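Local coordinates for fructooligosaccharide ABC transporter substrate-binding protein FusA (Streptococcus pneumoniae, PDB 5G5Y) that binds fructooligosaccharides such as kestose, nystose and inulin, preferring longer chains, as the solute-binding subunit of the FusABC-MsmK transporter that imports them, at residues Asp100-Tyr105 / Leu125-Glu130; Lys106-Ala111 / Met303-Asp308; Ser118-Glu123 / Ala328-Leu333; Ser389-Gly392 / Thr396-Asp399. All coordinates share one frame; numbering follows the deposited sequence.

Interaction 3 is the buried contact of the four, interaction 2 is partly buried, and interactions 1 and 4 lie at the surface. Interactions 1 and 2 both use helix 104-109, while interactions 2 and 3 reach one small sheet through its neighbouring strands 305-306 and 121-123. The chemistry follows the setting: a bound zinc ion joins the segments of interaction 1, an arginine donates to a carbonyl near the end of helix 104-109 beside apolar packing in interaction 2, a tyrosine hydroxyl satisfies a carbonyl inside interaction 3, and a methionine methyl covers a tyrosine ring in interaction 4. Interaction 4 meets interaction 1 through Leu125 and Tyr391, and interaction 3 through Pro332 and Tyr390.

Interaction 1 (Asp100-Tyr105 / Leu125-Glu130); sequences DEKPEY and LGDGKE. With ZN (zinc ion), chain J.
The side chains of Lys102 and Asp127 approach from opposite directions and meet at a zinc ion. The Asp127 carboxylate takes the metal with both oxygens, OD1 and OD2 each lying 2.5 Å from the zinc, a symmetrical but long bidentate grip, which probably sets the rotation of the carboxylate. Lys102 NZ takes a place roughly at a right angle to the carboxylate as seen from the ion, 2.7 Å from the zinc, a long and probably weak bond; NZ also hydrogen-bonds a glycerol molecule. The lysine does not arrive as a straight arm. It folds at chi2 and chi3 (-66° and -86°), and this double bend turns the amine to the metal. Direct contact is slight: Lys102 NZ stays 3.6 Å from Asp127 OD2, and no hydrogen bond joins them. A water at 2.3 Å from the zinc adds another ligand and makes a weak hydrogen bond to Glu101 OE2, while Glu124 completes the protein part of the site. Lys102 is the first residue to leave helical geometry after helix 93-101, just before helix 104-109, and Asp127 sits in the loop that follows strand 121-123. The zinc thus joins the break between two helices to the loop leaving the small sheet, with Met303 packing on Glu104 and Tyr105 at one flank.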
loop_
_atom_site.group_PDB
_atom_site.type_symbol
_atom_site.label_atom_id
_atom_site.label_comp_id
_atom_site.label_asym_id
_atom_site.label_seq_id
_atom_site.Cartn_x
_atom_site.Cartn_y
_atom_site.Cartn_z
ATOM N N ASP A 100 0.472 0.284 23.366
ATOM C CA ASP A 100 -0.357 1.059 24.270
ATOM C C ASP A 100 -0.996 2.283 23.582
ATOM O O ASP A 100 -2.166 2.539 23.808
ATOM C CB ASP A 100 0.480 1.494 25.491
ATOM C CG ASP A 100 -0.380 2.046 26.620
ATOM O OD1 ASP A 100 -1.096 1.235 27.255
ATOM O OD2 ASP A 100 -0.362 3.283 26.845
ATOM N N GLU A 101 -0.255 3.035 22.775
ATOM C CA GLU A 101 -0.790 4.196 22.034
ATOM C C GLU A 101 -1.746 3.711 20.917
ATOM O O GLU A 101 -2.743 4.365 20.630
ATOM C CB GLU A 101 0.340 5.056 21.408
ATOM C CG GLU A 101 -0.124 6.355 20.696
ATOM C CD GLU A 101 0.999 7.239 20.103
ATOM O OE1 GLU A 101 2.144 7.193 20.614
ATOM O OE2 GLU A 101 0.739 8.019 19.124
ATOM N N LYS A 102 -1.436 2.570 20.297
ATOM C CA LYS A 102 -2.164 2.069 19.132
ATOM C C LYS A 102 -2.480 0.607 19.315
ATOM O O LYS A 102 -1.876 -0.240 18.663
ATOM C CB LYS A 102 -1.327 2.253 17.855
ATOM C CG LYS A 102 -0.725 3.623 17.654
ATOM C CD LYS A 102 -1.753 4.690 17.427
ATOM C CE LYS A 102 -2.117 4.770 15.979
ATOM N NZ LYS A 102 -3.149 5.802 15.793
ATOM N N PRO A 103 -3.445 0.283 20.197
ATOM C CA PRO A 103 -3.759 -1.102 20.456
ATOM C C PRO A 103 -4.320 -1.887 19.293
ATOM O O PRO A 103 -4.303 -3.121 19.358
ATOM C CB PRO A 103 -4.780 -1.050 21.609
ATOM C CG PRO A 103 -5.296 0.328 21.621
ATOM C CD PRO A 103 -4.275 1.213 20.991
ATOM N N GLU A 104 -4.785 -1.216 18.238
ATOM C CA GLU A 104 -5.192 -1.933 17.038
ATOM C C GLU A 104 -4.060 -2.798 16.479
ATOM O O GLU A 104 -4.334 -3.852 15.911
ATOM C CB GLU A 104 -5.699 -0.977 15.975
ATOM C CG GLU A 104 -4.594 -0.165 15.316
ATOM C CD GLU A 104 -5.133 1.019 14.586
ATOM O OE1 GLU A 104 -5.295 2.091 15.234
ATOM O OE2 GLU A 104 -5.411 0.847 13.368
ATOM N N TYR A 105 -2.798 -2.354 16.611
ATOM C CA TYR A 105 -1.700 -3.125 16.050
ATOM C C TYR A 105 -1.518 -4.426 16.796
ATOM O O TYR A 105 -1.161 -5.403 16.178
ATOM C CB TYR A 105 -0.393 -2.335 15.996
ATOM C CG TYR A 105 -0.434 -1.214 14.983
ATOM C CD1 TYR A 105 -0.664 -1.466 13.640
ATOM C CD2 TYR A 105 -0.274 0.098 15.375
ATOM C CE1 TYR A 105 -0.719 -0.428 12.711
ATOM C CE2 TYR A 105 -0.311 1.134 14.464
ATOM C CZ TYR A 105 -0.530 0.852 13.124
ATOM O OH TYR A 105 -0.575 1.851 12.216
ATOM N N LEU A 125 1.645 7.212 7.447
ATOM C CA LEU A 125 1.749 8.516 6.735
ATOM C C LEU A 125 0.327 9.017 6.637
ATOM O O LEU A 125 -0.435 8.675 5.706
ATOM C CB LEU A 125 2.393 8.351 5.369
ATOM C CG LEU A 125 3.899 8.151 5.377
ATOM C CD1 LEU A 125 4.353 7.560 4.058
ATOM C CD2 LEU A 125 4.605 9.463 5.686
ATOM N N GLY A 126 -0.058 9.748 7.676
ATOM C CA GLY A 126 -1.431 10.031 7.942
ATOM C C GLY A 126 -2.145 8.939 8.700
ATOM O O GLY A 126 -1.802 7.768 8.579
ATOM N N ASP A 127 -3.187 9.312 9.424
ATOM C CA ASP A 127 -4.015 8.372 10.228
ATOM C C ASP A 127 -5.430 8.274 9.700
ATOM O O ASP A 127 -5.959 9.260 9.256
ATOM C CB ASP A 127 -4.158 8.911 11.675
ATOM C CG ASP A 127 -3.247 8.233 12.630
ATOM O OD1 ASP A 127 -2.707 7.165 12.271
ATOM O OD2 ASP A 127 -3.080 8.751 13.751
ATOM N N GLY A 128 -6.069 7.114 9.882
ATOM C CA GLY A 128 -7.449 6.875 9.492
ATOM C C GLY A 128 -7.716 7.321 8.060
ATOM O O GLY A 128 -6.977 6.973 7.152
ATOM N N LYS A 129 -8.745 8.138 7.869
ATOM C CA LYS A 129 -9.150 8.567 6.523
ATOM C C LYS A 129 -8.048 9.356 5.814
ATOM O O LYS A 129 -7.954 9.356 4.598
ATOM C CB LYS A 129 -10.415 9.427 6.627
ATOM C CG LYS A 129 -11.671 8.663 7.033
ATOM C CD LYS A 129 -12.849 9.589 7.221
ATOM C CE LYS A 129 -14.052 8.846 7.765
ATOM N NZ LYS A 129 -15.191 9.782 7.774
ATOM N N GLU A 130 -7.194 9.995 6.594
ATOM C CA GLU A 130 -6.125 10.830 6.056
ATOM C C GLU A 130 -4.897 10.056 5.629
ATOM O O GLU A 130 -3.991 10.660 5.043
ATOM C CB GLU A 130 -5.748 11.924 7.082
ATOM C CG GLU A 130 -6.833 12.966 7.205
ATOM C CD GLU A 130 -6.593 14.009 8.293
ATOM O OE1 GLU A 130 -5.448 14.356 8.603
ATOM O OE2 GLU A 130 -7.584 14.524 8.818
HETATM ZN ZN ZN J . -1.300 7.149 14.391
HETATM O O HOH W 1 -0.076 8.460 15.870
#

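Interaction 2 (Lys106-Ala111 / Met303-Asp308); sequences KALMTA and MGFARD
Leu108 has the largest share of this contact, with its side chain against one face of the Phe305 ring and its carbonyl held by Arg307. One methyl, CD1, stands almost squarely over the middle of the Phe305 ring, 4.0 Å from the centroid and only 7° off the normal, a clear CH-pi contact. CB of the same leucine touches the far end of the ring, 3.6 Å from Phe305 CZ, so the ring is met both by the root and by a branch of the side chain. Phe305 is brought there by a first torsion that sets its CG anti to the backbone nitrogen (chi1 180°), which carries the ring toward the helix. Met303 reaches in tip to tip, its SD 3.8 Å from Leu108 CD1. Phe305 belongs to a short edge strand, 305-306, antiparallel to strand 121-123 in a three-stranded mixed sheet; Met303 lies in the loop before it, and Gly304, just before the strand, is the centre of an inverse gamma turn. On this edge helix 104-109 packs through its last turn, and Tyr489 of helix 475-492 also lies against Leu108. The polar half of the contact belongs to Arg307. Its chain bends at chi3 and sends NH1 to Leu108 O, 2.7 Å away, in the carbonyl plane on a lone pair, with the oxygen close to the guanidinium plane. The N-H...O angle is 152°, a slightly bent bond. NH1 is shared with Arg424 O, and NH2 forms a salt bridge to Asp69, which together hold the guanidinium in place.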
loop_
_atom_site.group_PDB
_atom_site.type_symbol
_atom_site.label_atom_id
_atom_site.label_comp_id
_atom_site.label_asym_id
_atom_site.label_seq_id
_atom_site.Cartn_x
_atom_site.Cartn_y
_atom_site.Cartn_z
ATOM N N LYS A 106 -1.799 -4.445 18.095
ATOM C CA LYS A 106 -1.696 -5.667 18.861
ATOM C C LYS A 106 -2.631 -6.734 18.315
ATOM O O LYS A 106 -2.220 -7.892 18.153
ATOM C CB LYS A 106 -1.982 -5.438 20.349
ATOM C CG LYS A 106 -1.446 -6.567 21.208
ATOM C CD LYS A 106 -1.564 -6.224 22.692
ATOM C CE LYS A 106 -0.359 -6.679 23.485
ATOM N NZ LYS A 106 -0.310 -8.155 23.562
ATOM N N ALA A 107 -3.849 -6.324 17.976
ATOM C CA ALA A 107 -4.826 -7.237 17.375
ATOM C C ALA A 107 -4.324 -7.766 16.030
ATOM O O ALA A 107 -4.435 -8.960 15.752
ATOM C CB ALA A 107 -6.192 -6.568 17.252
ATOM N N LEU A 108 -3.713 -6.909 15.227
ATOM C CA LEU A 108 -3.194 -7.325 13.910
ATOM C C LEU A 108 -2.004 -8.287 14.021
ATOM O O LEU A 108 -1.763 -9.078 13.110
ATOM C CB LEU A 108 -2.802 -6.100 13.094
ATOM C CG LEU A 108 -3.880 -5.078 12.702
ATOM C CD1 LEU A 108 -3.285 -4.002 11.814
ATOM C CD2 LEU A 108 -5.082 -5.708 12.023
ATOM N N MET A 109 -1.270 -8.210 15.142
ATOM C CA MET A 109 -0.092 -9.008 15.371
ATOM C C MET A 109 -0.435 -10.408 15.878
ATOM O O MET A 109 0.377 -11.325 15.757
ATOM C CB MET A 109 0.849 -8.305 16.343
ATOM C CG MET A 109 1.476 -7.033 15.799
ATOM S SD MET A 109 2.296 -6.116 17.124
ATOM C CE MET A 109 3.510 -7.254 17.744
ATOM N N THR A 110 -1.641 -10.591 16.402
ATOM C CA THR A 110 -1.995 -11.803 17.164
ATOM C C THR A 110 -2.691 -12.826 16.278
ATOM O O THR A 110 -3.683 -12.496 15.654
ATOM C CB THR A 110 -2.911 -11.408 18.346
ATOM O OG1 THR A 110 -2.205 -10.516 19.212
ATOM C CG2 THR A 110 -3.295 -12.593 19.175
ATOM N N ALA A 111 -2.178 -14.053 16.247
ATOM C CA ALA A 111 -2.776 -15.141 15.465
ATOM C C ALA A 111 -4.085 -15.599 16.108
ATOM O O ALA A 111 -4.315 -15.317 17.282
ATOM C CB ALA A 111 -1.799 -16.272 15.331
ATOM N N MET A 303 -2.799 -0.234 4.074
ATOM C CA MET A 303 -2.287 0.179 5.384
ATOM C C MET A 303 -0.775 0.025 5.368
ATOM O O MET A 303 -0.272 -0.965 4.828
ATOM C CB MET A 303 -2.894 -0.695 6.483
ATOM C CG MET A 303 -2.786 -0.082 7.877
ATOM S SD MET A 303 -3.023 -1.254 9.245
ATOM C CE MET A 303 -3.365 -0.088 10.543
ATOM N N GLY A 304 -0.055 0.969 5.977
ATOM C CA GLY A 304 1.401 0.859 6.131
ATOM C C GLY A 304 1.705 -0.129 7.241
ATOM O O GLY A 304 2.024 0.245 8.380
ATOM N N PHE A 305 1.536 -1.398 6.925
ATOM C CA PHE A 305 1.650 -2.467 7.918
ATOM C C PHE A 305 2.085 -3.743 7.271
ATOM O O PHE A 305 1.548 -4.138 6.228
ATOM C CB PHE A 305 0.334 -2.680 8.653
ATOM C CG PHE A 305 0.385 -3.773 9.690
ATOM C CD1 PHE A 305 0.989 -3.566 10.930
ATOM C CD2 PHE A 305 -0.153 -5.038 9.401
ATOM C CE1 PHE A 305 0.974 -4.576 11.893
ATOM C CE2 PHE A 305 -0.118 -6.048 10.336
ATOM C CZ PHE A 305 0.467 -5.817 11.582
ATOM N N ALA A 306 3.111 -4.351 7.825
ATOM C CA ALA A 306 3.476 -5.722 7.445
ATOM C C ALA A 306 3.671 -6.501 8.679
ATOM O O ALA A 306 4.458 -6.101 9.542
ATOM C CB ALA A 306 4.732 -5.723 6.593
ATOM N N ARG A 307 2.962 -7.629 8.784
ATOM C CA ARG A 307 2.921 -8.397 10.004
ATOM C C ARG A 307 4.297 -8.927 10.436
ATOM O O ARG A 307 4.584 -8.994 11.633
ATOM C CB ARG A 307 1.977 -9.609 9.859
ATOM C CG ARG A 307 1.236 -9.900 11.136
ATOM C CD ARG A 307 0.185 -10.985 11.012
ATOM N NE ARG A 307 -0.601 -10.952 9.780
ATOM C CZ ARG A 307 -1.697 -10.228 9.558
ATOM N NH1 ARG A 307 -2.189 -9.419 10.485
ATOM N NH2 ARG A 307 -2.306 -10.327 8.359
ATOM N N ASP A 308 5.123 -9.296 9.453
ATOM C CA ASP A 308 6.398 -9.935 9.712
ATOM C C ASP A 308 7.575 -9.274 9.020
ATOM O O ASP A 308 7.775 -9.408 7.805
ATOM C CB ASP A 308 6.316 -11.409 9.318
ATOM C CG ASP A 308 7.653 -12.082 9.300
ATOM O OD1 ASP A 308 8.584 -11.703 10.089
ATOM O OD2 ASP A 308 7.765 -13.026 8.487
#

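Interaction 3 (Ser118-Glu123 / Ala328-Leu333); sequences SFPWIE and AQYAPL
A buried hydroxyl-to-carbonyl hydrogen bond, with a little apolar packing around it, ties the approach to strand 121-123 to the link between helices 319-329 and 332-340. Tyr330 supplies the hydroxyl: its OH donates to Pro120 O at 2.7 Å, lying in the carbonyl plane on a lone pair, with a C=O...O angle of 131°. The carbonyl oxygen lies near the plane of the tyrosine ring, at its edge, as does Phe119 CB; the phenol comes in oxygen first. The first torsion of Tyr330, chi1 -74°, places CG anti to its own carbonyl carbon and turns the ring toward Phe119 and Pro120. Around the hydroxyl the fit is close: Phe119 CB lies 3.4 Å from Tyr330 OH and Pro120 CD 3.2 Å from the same oxygen. The proline side chain crosses the tyrosine at about a right angle. Pro120 N is also near the hydroxyl but, being a tertiary amide nitrogen, has no hydrogen to give. Strand 121-123 is the middle one of the three-stranded mixed sheet, with 305-306 antiparallel on one side and 384-386 parallel on the other. Its last residue, Glu123, binds the substrate, though it takes no part in this contact. Tyr330 in turn rests against Asn94 and Ile98 of helix 93-101 and Ala385 of strand 384-386, while Phe119 packs on Leu95 of helix 93-101.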
loop_
_atom_site.group_PDB
_atom_site.type_symbol
_atom_site.label_atom_id
_atom_site.label_comp_id
_atom_site.label_asym_id
_atom_site.label_seq_id
_atom_site.Cartn_x
_atom_site.Cartn_y
_atom_site.Cartn_z
ATOM N N SER A 118 5.603 -12.795 15.134
ATOM C CA SER A 118 6.473 -11.964 14.328
ATOM C C SER A 118 6.393 -10.536 14.782
ATOM O O SER A 118 5.448 -10.156 15.471
ATOM C CB SER A 118 6.133 -12.083 12.819
ATOM O OG SER A 118 4.865 -11.578 12.499
ATOM N N PHE A 119 7.383 -9.751 14.401
ATOM C CA PHE A 119 7.412 -8.338 14.735
ATOM C C PHE A 119 7.177 -7.494 13.474
ATOM O O PHE A 119 7.832 -7.713 12.454
ATOM C CB PHE A 119 8.755 -7.979 15.347
ATOM C CG PHE A 119 9.052 -8.720 16.618
ATOM C CD1 PHE A 119 8.606 -8.230 17.834
ATOM C CD2 PHE A 119 9.769 -9.896 16.614
ATOM C CE1 PHE A 119 8.867 -8.902 19.025
ATOM C CE2 PHE A 119 10.053 -10.570 17.817
ATOM C CZ PHE A 119 9.603 -10.069 19.010
ATOM N N PRO A 120 6.273 -6.495 13.558
ATOM C CA PRO A 120 5.803 -5.839 12.376
ATOM C C PRO A 120 6.650 -4.648 11.937
ATOM O O PRO A 120 7.483 -4.095 12.706
ATOM C CB PRO A 120 4.415 -5.343 12.784
ATOM C CG PRO A 120 4.585 -5.031 14.212
ATOM C CD PRO A 120 5.430 -6.153 14.727
ATOM N N TRP A 121 6.458 -4.315 10.678
ATOM C CA TRP A 121 6.765 -2.977 10.135
ATOM C C TRP A 121 5.479 -2.152 10.183
ATOM O O TRP A 121 4.446 -2.575 9.642
ATOM C CB TRP A 121 7.283 -3.095 8.700
ATOM C CG TRP A 121 7.388 -1.822 7.902
ATOM C CD1 TRP A 121 8.435 -0.937 7.904
ATOM C CD2 TRP A 121 6.458 -1.347 6.907
ATOM N NE1 TRP A 121 8.199 0.068 6.980
ATOM C CE2 TRP A 121 7.008 -0.175 6.346
ATOM C CE3 TRP A 121 5.238 -1.829 6.407
ATOM C CZ2 TRP A 121 6.360 0.543 5.350
ATOM C CZ3 TRP A 121 4.591 -1.111 5.421
ATOM C CH2 TRP A 121 5.135 0.075 4.922
ATOM N N ILE A 122 5.564 -0.972 10.797
ATOM C CA ILE A 122 4.481 -0.015 10.865
ATOM C C ILE A 122 4.995 1.321 10.324
ATOM O O ILE A 122 5.986 1.872 10.839
ATOM C CB ILE A 122 3.975 0.181 12.316
ATOM C CG1 ILE A 122 3.384 -1.126 12.904
ATOM C CG2 ILE A 122 2.924 1.275 12.353
ATOM C CD1 ILE A 122 3.299 -1.159 14.426
ATOM N N GLU A 123 4.318 1.842 9.308
ATOM C CA GLU A 123 4.628 3.166 8.750
ATOM C C GLU A 123 3.347 3.942 8.553
ATOM O O GLU A 123 2.636 3.757 7.535
ATOM C CB GLU A 123 5.379 3.050 7.427
ATOM C CG GLU A 123 5.883 4.351 6.821
ATOM C CD GLU A 123 6.373 4.177 5.379
ATOM O OE1 GLU A 123 5.522 4.141 4.455
ATOM O OE2 GLU A 123 7.600 4.041 5.144
ATOM N N ALA A 328 15.283 -2.142 20.526
ATOM C CA ALA A 328 16.054 -0.953 20.201
ATOM C C ALA A 328 15.629 -0.433 18.801
ATOM O O ALA A 328 15.708 0.766 18.539
ATOM C CB ALA A 328 17.520 -1.270 20.270
ATOM N N GLN A 329 15.139 -1.329 17.933
ATOM C CA GLN A 329 14.713 -0.937 16.582
ATOM C C GLN A 329 13.408 -0.126 16.610
ATOM O O GLN A 329 13.170 0.657 15.687
ATOM C CB GLN A 329 14.556 -2.108 15.644
ATOM C CG GLN A 329 15.662 -3.152 15.719
ATOM C CD GLN A 329 17.065 -2.550 15.696
ATOM O OE1 GLN A 329 17.389 -1.745 14.830
ATOM N NE2 GLN A 329 17.896 -2.918 16.678
ATOM N N TYR A 330 12.600 -0.322 17.658
ATOM C CA TYR A 330 11.341 0.377 17.887
ATOM C C TYR A 330 11.459 1.705 18.645
ATOM O O TYR A 330 10.463 2.400 18.803
ATOM C CB TYR A 330 10.344 -0.549 18.607
ATOM C CG TYR A 330 9.775 -1.612 17.728
ATOM C CD1 TYR A 330 8.856 -1.294 16.708
ATOM C CD2 TYR A 330 10.121 -2.940 17.898
ATOM C CE1 TYR A 330 8.330 -2.281 15.883
ATOM C CE2 TYR A 330 9.572 -3.950 17.093
ATOM C CZ TYR A 330 8.673 -3.607 16.084
ATOM O OH TYR A 330 8.150 -4.597 15.276
ATOM N N ALA A 331 12.663 2.071 19.127
ATOM C CA ALA A 331 12.895 3.451 19.574
ATOM C C ALA A 331 12.610 4.367 18.371
ATOM O O ALA A 331 13.076 4.083 17.257
ATOM C CB ALA A 331 14.332 3.642 20.087
ATOM N N PRO A 332 11.816 5.429 18.561
ATOM C CA PRO A 332 11.357 6.274 17.426
ATOM C C PRO A 332 12.464 6.749 16.450
ATOM O O PRO A 332 12.333 6.585 15.233
ATOM C CB PRO A 332 10.716 7.462 18.132
ATOM C CG PRO A 332 10.193 6.858 19.392
ATOM C CD PRO A 332 11.224 5.876 19.840
ATOM N N LEU A 333 13.563 7.305 16.979
ATOM C CA LEU A 333 14.667 7.760 16.086
ATOM C C LEU A 333 15.313 6.605 15.319
ATOM O O LEU A 333 15.769 6.762 14.171
ATOM C CB LEU A 333 15.744 8.524 16.857
ATOM C CG LEU A 333 15.534 10.038 17.011
ATOM C CD1 LEU A 333 16.572 10.553 18.010
ATOM C CD2 LEU A 333 15.665 10.811 15.708
#

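Interaction 4 (Ser389-Gly392 / Thr396-Asp399); sequences SYYG and TMPD
What stands out is that the Met-aromatic contact between Met397 and Tyr391 is made chiefly by the methyl rather than the sulfur. CE lies over one face of the tyrosine ring, 3.8 Å from the centroid and 18° off the normal, displaced toward the rim on the CD2 side, where Met397 CE comes within 3.6 Å of Tyr391 CD2. The sulfur lies above the middle of the ring but at the greater distance, SD being 5.0 Å from the ring centroid. This follows from the shape of the methionine, which runs extended from CA and then turns at chi3 (-72°), folding the terminal methyl back over the ring. The two side chains cross at about a right angle. Where the face meets the methyl, an edge meets backbone: Tyr391 CD1 lies 4.0 Å from the carbonyl carbon of Thr396. Both segments belong to the loop between strand 384-386 and helix 399-412, whose chain turns back on itself so that Tyr391 CA and Thr396 CA are only 5.4 Å apart; Gly392, with its positive phi of 83°, probably helps the reversal. Pro398 occupies the N-cap position of the helix that follows. The phenol end of Tyr391 is hydrogen-bonded through OH to Glu124 O, and Tyr391 also touches Trp340, a substrate-binding residue of helix 332-340. Met397 rests on Lys402 and Leu405 of helix 399-412.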
loop_
_atom_site.group_PDB
_atom_site.type_symbol
_atom_site.label_atom_id
_atom_site.label_comp_id
_atom_site.label_asym_id
_atom_site.label_seq_id
_atom_site.Cartn_x
_atom_site.Cartn_y
_atom_site.Cartn_z
ATOM N N SER A 389 2.060 10.609 14.915
ATOM C CA SER A 389 2.502 11.573 15.932
ATOM C C SER A 389 4.016 11.957 15.901
ATOM O O SER A 389 4.428 12.918 16.542
ATOM C CB SER A 389 2.150 11.053 17.326
ATOM O OG SER A 389 2.809 9.840 17.598
ATOM N N TYR A 390 4.848 11.184 15.221
ATOM C CA TYR A 390 6.298 11.446 15.208
ATOM C C TYR A 390 6.656 12.650 14.308
ATOM O O TYR A 390 7.735 13.241 14.481
ATOM C CB TYR A 390 7.081 10.252 14.682
ATOM C CG TYR A 390 7.065 8.990 15.515
ATOM C CD1 TYR A 390 6.275 8.863 16.656
ATOM C CD2 TYR A 390 7.894 7.925 15.180
ATOM C CE1 TYR A 390 6.289 7.718 17.425
ATOM C CE2 TYR A 390 7.904 6.768 15.926
ATOM C CZ TYR A 390 7.106 6.649 17.044
ATOM O OH TYR A 390 7.104 5.473 17.799
ATOM N N TYR A 391 5.791 12.966 13.327
ATOM C CA TYR A 391 6.129 14.000 12.346
ATOM C C TYR A 391 6.119 15.347 13.021
ATOM O O TYR A 391 5.184 15.641 13.760
ATOM C CB TYR A 391 5.209 13.964 11.118
ATOM C CG TYR A 391 5.307 12.634 10.444
ATOM C CD1 TYR A 391 6.501 12.211 9.877
ATOM C CD2 TYR A 391 4.214 11.777 10.396
ATOM C CE1 TYR A 391 6.606 10.966 9.305
ATOM C CE2 TYR A 391 4.306 10.523 9.811
ATOM C CZ TYR A 391 5.486 10.125 9.259
ATOM O OH TYR A 391 5.598 8.886 8.675
ATOM N N GLY A 392 7.195 16.123 12.829
ATOM C CA GLY A 392 7.359 17.413 13.503
ATOM C C GLY A 392 7.930 17.330 14.915
ATOM O O GLY A 392 8.085 18.368 15.594
ATOM N N THR A 396 10.990 14.873 10.122
ATOM C CA THR A 396 10.170 15.341 9.028
ATOM C C THR A 396 9.577 14.180 8.247
ATOM O O THR A 396 10.107 13.078 8.237
ATOM C CB THR A 396 10.994 16.218 8.054
ATOM O OG1 THR A 396 12.191 15.533 7.678
ATOM C CG2 THR A 396 11.344 17.521 8.707
ATOM N N MET A 397 8.468 14.459 7.568
ATOM C CA MET A 397 7.918 13.582 6.539
ATOM C C MET A 397 8.649 13.768 5.217
ATOM O O MET A 397 8.976 14.857 4.873
ATOM C CB MET A 397 6.457 13.981 6.317
ATOM C CG MET A 397 5.669 12.999 5.520
ATOM S SD MET A 397 3.942 13.494 5.504
ATOM C CE MET A 397 3.417 13.127 7.166
ATOM N N PRO A 398 8.848 12.707 4.443
ATOM C CA PRO A 398 9.319 12.880 3.086
ATOM C C PRO A 398 8.430 13.861 2.295
ATOM O O PRO A 398 7.196 13.829 2.430
ATOM C CB PRO A 398 9.226 11.477 2.490
ATOM C CG PRO A 398 9.217 10.571 3.652
ATOM C CD PRO A 398 8.574 11.296 4.764
ATOM N N ASP A 399 9.066 14.739 1.519
ATOM C CA ASP A 399 8.348 15.807 0.804
ATOM C C ASP A 399 7.244 15.273 -0.127
ATOM O O ASP A 399 6.189 15.867 -0.200
ATOM C CB ASP A 399 9.288 16.642 -0.076
ATOM C CG ASP A 399 10.199 17.554 0.714
ATOM O OD1 ASP A 399 9.961 17.808 1.919
ATOM O OD2 ASP A 399 11.162 18.036 0.083
#